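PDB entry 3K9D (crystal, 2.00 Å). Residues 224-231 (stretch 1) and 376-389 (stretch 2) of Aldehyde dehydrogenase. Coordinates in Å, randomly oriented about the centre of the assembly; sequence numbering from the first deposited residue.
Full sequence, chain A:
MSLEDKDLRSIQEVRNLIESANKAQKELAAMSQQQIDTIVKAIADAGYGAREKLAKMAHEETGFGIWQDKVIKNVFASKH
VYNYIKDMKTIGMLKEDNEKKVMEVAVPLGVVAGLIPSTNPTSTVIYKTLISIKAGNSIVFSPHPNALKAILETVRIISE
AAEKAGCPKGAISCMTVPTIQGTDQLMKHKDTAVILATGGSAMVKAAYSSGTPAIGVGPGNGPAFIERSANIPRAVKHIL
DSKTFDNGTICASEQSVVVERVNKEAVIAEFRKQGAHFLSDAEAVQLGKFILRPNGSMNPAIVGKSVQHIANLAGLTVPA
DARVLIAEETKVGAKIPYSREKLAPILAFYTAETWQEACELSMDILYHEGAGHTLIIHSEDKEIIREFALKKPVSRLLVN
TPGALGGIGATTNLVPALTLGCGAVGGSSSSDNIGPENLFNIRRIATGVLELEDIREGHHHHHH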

ATOM      1  N   ALA A 224      -1.939 -21.257  19.296  1.00 17.76           N
ATOM      2  CA  ALA A 224      -1.543 -20.756  20.625  1.00 17.08           C
ATOM      3  C   ALA A 224      -0.605 -21.759  21.261  1.00 16.70           C
ATOM      4  O   ALA A 224      -1.033 -22.825  21.690  1.00 17.64           O
ATOM      5  CB  ALA A 224      -2.754 -20.539  21.516  1.00 19.42           C
ATOM      6  N   PHE A 225       0.677 -21.414  21.313  1.00 19.76           N
ATOM      7  CA  PHE A 225       1.703 -22.292  21.882  1.00 15.37           C
ATOM      8  C   PHE A 225       1.855 -21.989  23.388  1.00 19.63           C
ATOM      9  O   PHE A 225       2.378 -20.949  23.791  1.00 17.27           O
ATOM     10  CB  PHE A 225       3.030 -22.154  21.094  1.00 14.97           C
ATOM     11  CG  PHE A 225       4.200 -22.943  21.661  1.00 15.73           C
ATOM     12  CD1 PHE A 225       4.026 -24.185  22.256  1.00 15.10           C
ATOM     13  CD2 PHE A 225       5.488 -22.430  21.571  1.00 10.33           C
ATOM     14  CE1 PHE A 225       5.104 -24.879  22.779  1.00 21.41           C
ATOM     15  CE2 PHE A 225       6.581 -23.123  22.076  1.00 23.14           C
ATOM     16  CZ  PHE A 225       6.384 -24.351  22.691  1.00 20.20           C
ATOM     17  N   ILE A 226       1.346 -22.894  24.217  1.00 20.62           N
ATOM     18  CA  ILE A 226       1.581 -22.781  25.647  1.00 16.22           C
ATOM     19  C   ILE A 226       2.908 -23.481  25.869  1.00 16.33           C
ATOM     20  O   ILE A 226       2.973 -24.715  25.915  1.00 17.55           O
ATOM     21  CB  ILE A 226       0.483 -23.460  26.491  1.00 15.81           C
ATOM     22  CG1 ILE A 226      -0.910 -22.963  26.104  1.00 15.47           C
ATOM     23  CG2 ILE A 226       0.760 -23.258  27.970  1.00 12.26           C
ATOM     24  CD1 ILE A 226      -2.056 -23.705  26.850  1.00 17.69           C
ATOM     25  N   GLU A 227       3.967 -22.681  25.952  1.00 14.41           N
ATOM     26  CA  GLU A 227       5.305 -23.180  26.109  1.00 13.96           C
ATOM     27  C   GLU A 227       5.470 -23.596  27.574  1.00 16.78           C
ATOM     28  O   GLU A 227       4.692 -23.163  28.419  1.00 14.72           O
ATOM     29  CB  GLU A 227       6.294 -22.099  25.650  1.00 14.10           C
ATOM     30  CG  GLU A 227       7.745 -22.523  25.594  1.00 13.38           C
ATOM     31  CD  GLU A 227       8.487 -22.223  26.878  1.00 20.32           C
ATOM     32  OE1 GLU A 227       8.077 -21.283  27.594  1.00 19.07           O
ATOM     33  OE2 GLU A 227       9.472 -22.928  27.166  1.00 14.06           O
ATOM     34  N   ARG A 228       6.449 -24.454  27.870  1.00 15.82           N
ATOM     35  CA  ARG A 228       6.545 -25.084  29.191  1.00 21.07           C
ATOM     36  C   ARG A 228       6.787 -24.126  30.361  1.00 22.35           C
ATOM     37  O   ARG A 228       6.413 -24.425  31.495  1.00 18.84           O
ATOM     38  CB  ARG A 228       7.556 -26.236  29.184  1.00 12.85           C
ATOM     39  CG  ARG A 228       9.018 -25.825  29.060  1.00 15.67           C
ATOM     40  CD  ARG A 228       9.917 -27.066  29.123  1.00 22.49           C
ATOM     41  NE  ARG A 228       9.801 -27.871  27.910  1.00 25.23           N
ATOM     42  CZ  ARG A 228      10.404 -29.041  27.705  1.00 34.84           C
ATOM     43  NH1 ARG A 228      11.163 -29.583  28.641  1.00 17.09           N
ATOM     44  NH2 ARG A 228      10.233 -29.686  26.559  1.00 27.52           N
ATOM     45  N   SER A 229       7.376 -22.963  30.091  1.00 16.99           N
ATOM     46  CA  SER A 229       7.574 -21.969  31.144  1.00 18.47           C
ATOM     47  C   SER A 229       6.293 -21.210  31.533  1.00 19.68           C
ATOM     48  O   SER A 229       6.321 -20.460  32.501  1.00 17.12           O
ATOM     49  CB  SER A 229       8.683 -20.969  30.773  1.00 20.33           C
ATOM     50  OG  SER A 229       8.213 -20.012  29.847  1.00 16.76           O
ATOM     51  N   ALA A 230       5.190 -21.412  30.794  1.00 16.99           N
ATOM     52  CA  ALA A 230       3.987 -20.590  30.960  1.00 16.87           C
ATOM     53  C   ALA A 230       3.220 -20.843  32.243  1.00 17.31           C
ATOM     54  O   ALA A 230       3.299 -21.910  32.817  1.00 18.60           O
ATOM     55  CB  ALA A 230       3.044 -20.736  29.768  1.00 20.92           C
ATOM     56  N   ASN A 231       2.475 -19.830  32.661  1.00 21.05           N
ATOM     57  CA  ASN A 231       1.473 -19.935  33.704  1.00 21.97           C
ATOM     58  C   ASN A 231       0.212 -20.554  33.061  1.00 16.21           C
ATOM     59  O   ASN A 231      -0.508 -19.872  32.344  1.00 22.49           O
ATOM     60  CB  ASN A 231       1.197 -18.522  34.217  1.00 25.55           C
ATOM     61  CG  ASN A 231       0.245 -18.485  35.384  1.00 36.13           C
ATOM     62  OD1 ASN A 231      -0.871 -18.988  35.313  1.00 25.13           O
ATOM     63  ND2 ASN A 231       0.671 -17.840  36.462  1.00 35.01           N
ATOM     64  N   ILE A 376      -0.220 -16.847  18.700  1.00 17.30           N
ATOM     65  CA  ILE A 376      -0.221 -16.499  20.123  1.00 18.62           C
ATOM     66  C   ILE A 376       0.781 -17.418  20.834  1.00 16.33           C
ATOM     67  O   ILE A 376       0.903 -18.582  20.496  1.00 15.55           O
ATOM     68  CB  ILE A 376      -1.651 -16.611  20.753  1.00 19.85           C
ATOM     69  CG1 ILE A 376      -2.701 -15.841  19.938  1.00 19.19           C
ATOM     70  CG2 ILE A 376      -1.654 -16.133  22.219  1.00 23.86           C
ATOM     71  CD1 ILE A 376      -3.476 -16.690  18.910  1.00 23.70           C
ATOM     72  N   ILE A 377       1.559 -16.870  21.764  1.00 16.54           N
ATOM     73  CA  ILE A 377       2.466 -17.674  22.556  1.00 14.31           C
ATOM     74  C   ILE A 377       2.338 -17.301  24.039  1.00 18.11           C
ATOM     75  O   ILE A 377       2.244 -16.118  24.397  1.00 16.02           O
ATOM     76  CB  ILE A 377       3.959 -17.530  22.088  1.00 18.34           C
ATOM     77  CG1 ILE A 377       4.854 -18.560  22.813  1.00 16.73           C
ATOM     78  CG2 ILE A 377       4.457 -16.104  22.270  1.00 11.65           C
ATOM     79  CD1 ILE A 377       6.340 -18.569  22.407  1.00 17.90           C
ATOM     80  N   HIS A 378       2.321 -18.326  24.886  1.00 15.89           N
ATOM     81  CA  HIS A 378       2.336 -18.147  26.322  1.00 15.21           C
ATOM     82  C   HIS A 378       3.624 -18.736  26.806  1.00 18.69           C
ATOM     83  O   HIS A 378       3.893 -19.923  26.606  1.00 19.27           O
ATOM     84  CB  HIS A 378       1.120 -18.814  26.980  1.00 10.90           C
ATOM     85  CG  HIS A 378      -0.188 -18.297  26.471  1.00 13.84           C
ATOM     86  ND1 HIS A 378      -0.877 -17.270  27.081  1.00 14.99           N
ATOM     87  CD2 HIS A 378      -0.934 -18.666  25.402  1.00  9.25           C
ATOM     88  CE1 HIS A 378      -1.987 -17.030  26.408  1.00 13.58           C
ATOM     89  NE2 HIS A 378      -2.037 -17.853  25.375  1.00 12.79           N
ATOM     90  N   SER A 379       4.428 -17.886  27.426  1.00 15.09           N
ATOM     91  CA  SER A 379       5.787 -18.238  27.774  1.00 20.05           C
ATOM     92  C   SER A 379       6.326 -17.187  28.707  1.00 22.11           C
ATOM     93  O   SER A 379       5.961 -16.016  28.598  1.00 24.87           O
ATOM     94  CB  SER A 379       6.680 -18.260  26.523  1.00 15.26           C
ATOM     95  OG  SER A 379       7.966 -18.725  26.855  1.00 13.88           O
ATOM     96  N   GLU A 380       7.203 -17.612  29.612  1.00 13.26           N
ATOM     97  CA  GLU A 380       8.001 -16.675  30.398  1.00 19.39           C
ATOM     98  C   GLU A 380       9.468 -16.680  29.947  1.00 23.28           C
ATOM     99  O   GLU A 380      10.362 -16.154  30.629  1.00 22.24           O
ATOM    100  CB  GLU A 380       7.877 -16.971  31.898  1.00 13.25           C
ATOM    101  CG  GLU A 380       6.434 -16.875  32.437  1.00 17.24           C
ATOM    102  CD  GLU A 380       5.873 -15.462  32.390  1.00 30.38           C
ATOM    103  OE1 GLU A 380       6.657 -14.505  32.553  1.00 30.88           O
ATOM    104  OE2 GLU A 380       4.650 -15.303  32.191  1.00 25.55           O
ATOM    105  N   ASP A 381       9.711 -17.266  28.782  1.00 17.42           N
ATOM    106  CA  ASP A 381      11.061 -17.367  28.254  1.00 20.55           C
ATOM    107  C   ASP A 381      11.251 -16.371  27.120  1.00 19.04           C
ATOM    108  O   ASP A 381      10.816 -16.608  25.989  1.00 18.13           O
ATOM    109  CB  ASP A 381      11.346 -18.797  27.781  1.00 15.49           C
ATOM    110  CG  ASP A 381      12.819 -19.038  27.471  1.00 16.04           C
ATOM    111  OD1 ASP A 381      13.422 -18.246  26.723  1.00 22.67           O
ATOM    112  OD2 ASP A 381      13.377 -20.043  27.942  1.00 23.72           O
ATOM    113  N   LYS A 382      11.938 -15.279  27.432  1.00 20.09           N
ATOM    114  CA  LYS A 382      12.123 -14.177  26.493  1.00 24.99           C
ATOM    115  C   LYS A 382      12.992 -14.544  25.289  1.00 16.03           C
ATOM    116  O   LYS A 382      12.860 -13.941  24.230  1.00 22.01           O
ATOM    117  CB  LYS A 382      12.607 -12.905  27.205  1.00 26.64           C
ATOM    118  CG  LYS A 382      14.085 -12.820  27.561  1.00 39.21           C
ATOM    119  CD  LYS A 382      14.505 -11.338  27.611  1.00 54.42           C
ATOM    120  CE  LYS A 382      15.462 -11.020  28.761  1.00 46.84           C
ATOM    121  NZ  LYS A 382      16.874 -11.429  28.501  1.00 44.54           N
ATOM    122  N   GLU A 383      13.841 -15.555  25.446  1.00 22.04           N
ATOM    123  CA  GLU A 383      14.670 -16.033  24.345  1.00 20.34           C
ATOM    124  C   GLU A 383      13.858 -16.812  23.325  1.00 24.78           C
ATOM    125  O   GLU A 383      14.028 -16.604  22.125  1.00 13.15           O
ATOM    126  CB  GLU A 383      15.850 -16.850  24.862  1.00 21.73           C
ATOM    127  CG  GLU A 383      16.707 -16.056  25.832  1.00 28.42           C
ATOM    128  CD  GLU A 383      18.148 -16.509  25.871  1.00 51.14           C
ATOM    129  OE1 GLU A 383      18.432 -17.670  25.490  1.00 59.20           O
ATOM    130  OE2 GLU A 383      18.998 -15.693  26.295  1.00 53.84           O
ATOM    131  N   ILE A 384      12.951 -17.673  23.797  1.00 15.47           N
ATOM    132  CA  ILE A 384      12.110 -18.485  22.899  1.00 15.27           C
ATOM    133  C   ILE A 384      11.141 -17.572  22.156  1.00 13.66           C
ATOM    134  O   ILE A 384      10.938 -17.723  20.940  1.00 20.09           O
ATOM    135  CB  ILE A 384      11.353 -19.633  23.665  1.00 16.11           C
ATOM    136  CG1 ILE A 384      12.353 -20.662  24.182  1.00 17.77           C
ATOM    137  CG2 ILE A 384      10.346 -20.367  22.741  1.00 12.65           C
ATOM    138  CD1 ILE A 384      11.740 -21.726  25.038  1.00 20.21           C
ATOM    139  N   ILE A 385      10.565 -16.627  22.904  1.00 13.86           N
ATOM    140  CA  ILE A 385       9.680 -15.597  22.386  1.00 14.69           C
ATOM    141  C   ILE A 385      10.345 -14.794  21.254  1.00 17.73           C
ATOM    142  O   ILE A 385       9.737 -14.584  20.203  1.00 16.44           O
ATOM    143  CB  ILE A 385       9.199 -14.623  23.490  1.00 17.04           C
ATOM    144  CG1 ILE A 385       8.201 -15.300  24.447  1.00 12.40           C
ATOM    145  CG2 ILE A 385       8.526 -13.396  22.868  1.00 19.56           C
ATOM    146  CD1 ILE A 385       8.091 -14.619  25.790  1.00 13.08           C
ATOM    147  N   ARG A 386      11.586 -14.362  21.480  1.00 17.84           N
ATOM    148  CA  ARG A 386      12.381 -13.680  20.443  1.00 19.24           C
ATOM    149  C   ARG A 386      12.599 -14.534  19.172  1.00 22.42           C
ATOM    150  O   ARG A 386      12.593 -14.003  18.065  1.00 28.50           O
ATOM    151  CB  ARG A 386      13.716 -13.211  21.019  1.00 13.26           C
ATOM    152  CG  ARG A 386      14.487 -12.263  20.104  1.00 15.93           C
ATOM    153  CD  ARG A 386      15.922 -12.099  20.558  1.00 29.44           C
ATOM    154  NE  ARG A 386      16.640 -11.147  19.711  1.00 25.79           N
ATOM    155  CZ  ARG A 386      16.588  -9.824  19.843  1.00 38.71           C
ATOM    156  NH1 ARG A 386      15.840  -9.262  20.798  1.00 31.20           N
ATOM    157  NH2 ARG A 386      17.284  -9.060  19.011  1.00 26.80           N
ATOM    158  N   GLU A 387      12.787 -15.848  19.337  1.00 18.54           N
ATOM    159  CA  GLU A 387      12.922 -16.762  18.196  1.00 18.76           C
ATOM    160  C   GLU A 387      11.621 -16.816  17.391  1.00 20.60           C
ATOM    161  O   GLU A 387      11.642 -16.803  16.164  1.00 17.37           O
ATOM    162  CB  GLU A 387      13.300 -18.177  18.656  1.00 20.01           C
ATOM    163  CG  GLU A 387      14.709 -18.316  19.227  1.00 22.74           C
ATOM    164  CD  GLU A 387      15.747 -18.733  18.189  1.00 27.17           C
ATOM    165  OE1 GLU A 387      15.807 -18.127  17.095  1.00 27.69           O
ATOM    166  OE2 GLU A 387      16.525 -19.665  18.485  1.00 34.77           O
ATOM    167  N   PHE A 388      10.496 -16.879  18.103  1.00 16.48           N
ATOM    168  CA  PHE A 388       9.160 -16.824  17.499  1.00 21.58           C
ATOM    169  C   PHE A 388       8.931 -15.478  16.794  1.00 19.93           C
ATOM    170  O   PHE A 388       8.415 -15.427  15.659  1.00 22.09           O
ATOM    171  CB  PHE A 388       8.074 -17.125  18.562  1.00 15.92           C
ATOM    172  CG  PHE A 388       7.787 -18.601  18.722  1.00 12.61           C
ATOM    173  CD1 PHE A 388       8.792 -19.482  19.130  1.00 17.07           C
ATOM    174  CD2 PHE A 388       6.521 -19.119  18.445  1.00 17.08           C
ATOM    175  CE1 PHE A 388       8.550 -20.850  19.260  1.00 27.80           C
ATOM    176  CE2 PHE A 388       6.268 -20.506  18.561  1.00 14.90           C
ATOM    177  CZ  PHE A 388       7.294 -21.367  18.961  1.00 11.46           C
ATOM    178  N   ALA A 389       9.376 -14.406  17.449  1.00 16.36           N
ATOM    179  CA  ALA A 389       9.304 -13.036  16.913  1.00 20.04           C
ATOM    180  C   ALA A 389      10.006 -12.856  15.552  1.00 17.61           C
ATOM    181  O   ALA A 389       9.528 -12.133  14.673  1.00 20.08           O
ATOM    182  CB  ALA A 389       9.875 -12.060  17.933  1.00 13.26           C
TER

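A parallel strand pair is held by its backbone, while side chains can carry the contact beyond the last rung, and this pair from an aldehyde dehydrogenase illustrates the point. Strands 224-226 and 376-378 run parallel, their axes 10° apart and 4.5 Å at closest approach, although touching residues are at least 148 positions apart in sequence. The register pairs Ala-224 with Ile-376, Phe-225 with Ile-377 and Ile-226 with His-378. As is usual in parallel sheets, Phe-225 bonds to the residues flanking its partner Ile-377: Phe-225 N donates to Ile-376 O (3.0 Å), while Phe-225 O accepts from His-378 N (2.8 Å) along a nearly straight N-H...O line of 176°. The ladder closes with Glu-227 N donating to His-378 O at 2.8 Å. CA-H...O contacts supplement it, with Ala-224 CA 3.3 Å from Ile-376 O and Ile-377 CA 3.5 Å from Phe-225 O.

Beyond the ladder, stretch 1 folds into a type I turn from Glu-227 to Ala-230, closed by Ala-230 N donating to Glu-227 O (3.0 Å), and then runs up to a helix of its own, with Asn-231 at the N-cap. Stretch 2 leads into a helix beginning at Lys-382. Asp-381 caps its start: Asp-381 OD1 accepts from Ile-384 N at 3.0 Å and, more weakly, from Glu-383 N at 3.0 Å.

Side chains alternate between the sheet faces. Ala-224, Ile-226, Ile-376 and His-378 share one face, where Ala-224 CB lies 4.2 Å from Ile-376 CB. Phe-225 and Ile-377 occupy the other, and there the helix supplies an aromatic partner, Phe-388. Phe-225 CD2 approaches Phe-388 CZ to 3.3 Å and Ile-377 CD1 to 4.0 Å. The two phenyl planes are near parallel, at 21°, but slid apart with centroids 5.4 Å from each other, so this is apolar packing with little ring overlap.

A polar cluster joins the turn to the segment before the helix. The buried carboxylate of Glu-227 gathers donors: Glu-227 OE1 accepts from Ser-379 OG (2.7 Å) and Ser-229 OG (2.6 Å), with a weak bond from Ser-229 N at 3.1 Å. Each serine oxygen also accepts from a backbone amide, Ser-229 OG from Glu-380 N (2.6 Å) and Ser-379 OG from Asp-381 N (3.0 Å). A hydroxyl can donate and accept at once, so each serine links the carboxylate to a peptide NH. Glu-227 also has an apolar neighbour, with Glu-227 OE2 3.3 Å from Ile-384 CD1. Backbone bonds thus join the strands in register, and side-chain bonds extend the contact past them.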